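Local coordinates for protein L-asparaginase 1 (Escherichia coli, PDB 6NXC) that hydrolyses L-asparagine to L-aspartate and ammonium as a homotetramer that a second asparagine molecule activates allosterically, at residues 113-118 and 179-184. The protein carries 1 engineered substitution. Sequence-based numbering, arbitrary orientation.
Engineered in segment 179-184: A182 (natural residue Thr). With EDO (1,2-ethanediol), chain R.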
ATOM      1  N   THR B 113     -15.008  15.005 -12.117  1.00 12.82           N
ATOM      2  CA  THR B 113     -16.035  15.311 -11.084  1.00 13.16           C
ATOM      3  C   THR B 113     -16.903  14.080 -10.860  1.00 17.18           C
ATOM      4  O   THR B 113     -17.961  14.206 -10.250  1.00 15.38           O
ATOM      5  CB  THR B 113     -16.817  16.582 -11.384  1.00 17.28           C
ATOM      6  OG1 THR B 113     -17.699  16.321 -12.504  1.00 17.65           O
ATOM      7  CG2 THR B 113     -15.921  17.759 -11.664  1.00 15.91           C
ATOM      8  N   MET B 114     -16.442  12.931 -11.229  1.00 15.25           N
ATOM      9  CA  MET B 114     -17.237  11.670 -11.045  1.00 16.97           C
ATOM     10  C   MET B 114     -17.587  11.446  -9.566  1.00 15.93           C
ATOM     11  O   MET B 114     -18.687  10.970  -9.321  1.00 15.38           O
ATOM     12  CB  MET B 114     -16.412  10.454 -11.432  1.00 18.18           C
ATOM     13  CG  MET B 114     -17.287   9.294 -11.742  1.00 19.89           C
ATOM     14  SD  MET B 114     -16.236   7.787 -12.159  1.00 22.65           S
ATOM     15  CE  MET B 114     -15.604   8.293 -13.667  1.00 15.20           C
ATOM     16  N   ALA B 115     -16.665  11.757  -8.654  1.00 14.45           N
ATOM     17  CA  ALA B 115     -16.981  11.530  -7.245  1.00 14.19           C
ATOM     18  C   ALA B 115     -18.052  12.519  -6.772  1.00 16.23           C
ATOM     19  O   ALA B 115     -18.803  12.138  -5.801  1.00 14.57           O
ATOM     20  CB  ALA B 115     -15.721  11.539  -6.427  1.00 16.27           C
ATOM     21  N   TYR B 116     -18.084  13.758  -7.294  1.00 15.48           N
ATOM     22  CA  TYR B 116     -19.134  14.699  -6.908  1.00 14.21           C
ATOM     23  C   TYR B 116     -20.475  14.128  -7.386  1.00 15.76           C
ATOM     24  O   TYR B 116     -21.475  14.156  -6.631  1.00 15.59           O
ATOM     25  CB  TYR B 116     -18.891  16.129  -7.363  1.00 14.61           C
ATOM     26  CG  TYR B 116     -17.622  16.791  -6.848  1.00 14.36           C
ATOM     27  CD1 TYR B 116     -16.438  16.597  -7.464  1.00 19.40           C
ATOM     28  CD2 TYR B 116     -17.631  17.666  -5.767  1.00 19.72           C
ATOM     29  CE1 TYR B 116     -15.268  17.247  -7.062  1.00 24.61           C
ATOM     30  CE2 TYR B 116     -16.485  18.318  -5.348  1.00 19.06           C
ATOM     31  CZ  TYR B 116     -15.316  18.169  -6.042  1.00 22.27           C
ATOM     32  OH  TYR B 116     -14.144  18.769  -5.622  1.00 24.33           O
ATOM     33  N   THR B 117     -20.541  13.641  -8.623  1.00 15.14           N
ATOM     34  CA  THR B 117     -21.818  13.148  -9.121  1.00 15.45           C
ATOM     35  C   THR B 117     -22.303  11.948  -8.324  1.00 15.36           C
ATOM     36  O   THR B 117     -23.461  11.808  -8.010  1.00 15.68           O
ATOM     37  CB  THR B 117     -21.754  12.792 -10.610  1.00 16.78           C
ATOM     38  OG1 THR B 117     -21.482  14.012 -11.286  1.00 17.96           O
ATOM     39  CG2 THR B 117     -23.063  12.260 -11.116  1.00 16.60           C
ATOM     40  N   ALA B 118     -21.426  11.004  -8.038  1.00 13.88           N
ATOM     41  CA  ALA B 118     -21.826   9.814  -7.297  1.00 14.34           C
ATOM     42  C   ALA B 118     -22.330  10.246  -5.952  1.00 13.31           C
ATOM     43  O   ALA B 118     -23.331   9.662  -5.431  1.00 13.98           O
ATOM     44  CB  ALA B 118     -20.640   8.872  -7.206  1.00 14.07           C
ATOM     45  N   ASN B 179     -20.427   8.022  -2.136  1.00 14.12           N
ATOM     46  CA  ASN B 179     -20.311   9.201  -1.254  1.00 13.27           C
ATOM     47  C   ASN B 179     -19.108   9.058  -0.344  1.00 14.43           C
ATOM     48  O   ASN B 179     -19.024   9.897   0.614  1.00 14.35           O
ATOM     49  CB  ASN B 179     -21.607   9.525  -0.537  1.00 16.00           C
ATOM     50  CG  ASN B 179     -22.118   8.347   0.272  1.00 14.97           C
ATOM     51  OD1 ASN B 179     -21.286   7.589   0.839  1.00 14.11           O
ATOM     52  ND2 ASN B 179     -23.428   8.393   0.588  1.00 12.25           N
ATOM     53  N   ARG B 180     -18.238   8.040  -0.562  1.00 12.38           N
ATOM     54  CA  ARG B 180     -16.962   7.964   0.161  1.00 13.22           C
ATOM     55  C   ARG B 180     -15.760   8.175  -0.742  1.00 12.61           C
ATOM     56  O   ARG B 180     -14.665   8.055  -0.250  1.00 14.23           O
ATOM     57  CB  ARG B 180     -16.906   6.568   0.810  1.00 14.01           C
ATOM     58  CG  ARG B 180     -17.925   6.414   1.909  1.00 14.59           C
ATOM     59  CD  ARG B 180     -17.515   7.221   3.176  1.00 14.26           C
ATOM     60  NE  ARG B 180     -18.199   6.691   4.326  1.00 13.77           N
ATOM     61  CZ  ARG B 180     -17.715   6.733   5.548  1.00 15.83           C
ATOM     62  NH1 ARG B 180     -18.324   6.133   6.539  1.00 16.70           N
ATOM     63  NH2 ARG B 180     -16.571   7.356   5.776  1.00 16.21           N
ATOM     64  N   THR B 181     -16.000   8.379  -2.039  1.00 13.34           N
ATOM     65  CA  THR B 181     -14.905   8.411  -3.026  1.00 13.63           C
ATOM     66  C   THR B 181     -14.365   9.809  -3.262  1.00 15.21           C
ATOM     67  O   THR B 181     -15.072  10.854  -3.044  1.00 16.83           O
ATOM     68  CB  THR B 181     -15.262   7.894  -4.401  1.00 19.21           C
ATOM     69  OG1 THR B 181     -16.303   8.695  -4.948  1.00 17.28           O
ATOM     70  CG2 THR B 181     -15.651   6.463  -4.364  1.00 20.40           C
ATOM     71  N   ALA B 182     -13.130   9.829  -3.744  1.00 14.97           N
ATOM     72  CA  ALA B 182     -12.493  11.103  -4.190  1.00 14.56           C
ATOM     73  C   ALA B 182     -11.508  10.692  -5.288  1.00 14.30           C
ATOM     74  O   ALA B 182     -10.920   9.553  -5.201  1.00 15.61           O
ATOM     75  CB  ALA B 182     -11.793  11.815  -3.079  1.00 16.62           C
ATOM     76  N   LYS B 183     -11.321  11.550  -6.268  1.00 15.58           N
ATOM     77  CA  LYS B 183     -10.276  11.308  -7.280  1.00 16.25           C
ATOM     78  C   LYS B 183      -8.964  11.648  -6.610  1.00 19.73           C
ATOM     79  O   LYS B 183      -8.683  12.802  -6.565  1.00 23.05           O
ATOM     80  CB  LYS B 183     -10.399  12.126  -8.559  1.00 16.39           C
ATOM     81  CG  LYS B 183      -9.457  11.736  -9.675  1.00 16.49           C
ATOM     82  CD  LYS B 183      -9.859  12.459 -10.977  1.00 19.45           C
ATOM     83  CE  LYS B 183      -8.869  12.255 -12.086  1.00 25.32           C
ATOM     84  NZ  LYS B 183      -9.319  12.911 -13.354  1.00 21.95           N
ATOM     85  N   ALA B 184      -8.139  10.672  -6.316  1.00 17.25           N
ATOM     86  CA  ALA B 184      -6.927  10.873  -5.491  1.00 18.54           C
ATOM     87  C   ALA B 184      -5.691  10.863  -6.384  1.00 17.87           C
ATOM     88  O   ALA B 184      -4.652  11.397  -5.969  1.00 19.39           O
ATOM     89  CB  ALA B 184      -6.865   9.811  -4.432  1.00 21.90           C
TER
HETATM   90  C1  EDO R9105      -6.863  13.170 -15.737  1.00 32.56           C
HETATM   91  O1  EDO R9105      -6.922  13.092 -14.334  1.00 25.50           O
HETATM   92  C2  EDO R9105      -7.763  14.184 -16.415  1.00 35.81           C
HETATM   93  O2  EDO R9105      -7.955  15.489 -15.735  1.00 25.38           O
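A115 meets T181 and A182 where the first turn of helix 114-124 packs on the chain entering strand 182-183. Helix and strand belong to the N-terminal alpha/beta domain, whose mixed sheet holds strand 132-135. Strand 182-183 pairs antiparallel with strand 192-193. No hydrogen bond crosses between 113-118 and 179-184, and the contact is buried. N179 ND2 is hydrogen-bonded to S122 OG and R351 O. The CB of T181 points toward the helix. Its OG1 lies 3.3 Å from A115 CB, the closest approach. That hydroxyl sits between the backbone N and the carbonyl carbon (chi1 61°) and is hydrogen-bonded to G178 O. The T181 carbonyl O also reaches A115 CB, at 3.5 Å, so one methyl meets both oxygens. A182, an engineered replacement of the natural threonine, offers its backbone to the helix, with CA 4.0 Å from A115 CB. Its own methyl points away and touches the bound asparagine of the allosteric pocket. K183 runs fully extended past the start of the helix, CG anti to the backbone N (chi1 -171°). Its ammonium forms a salt bridge with D112 and is hydrogen-bonded to T111 OG1, both substrate-binding residues. K183 NZ also donates to O1 of an ethanediol, probably from the crystallisation liquor, at 2.6 Å.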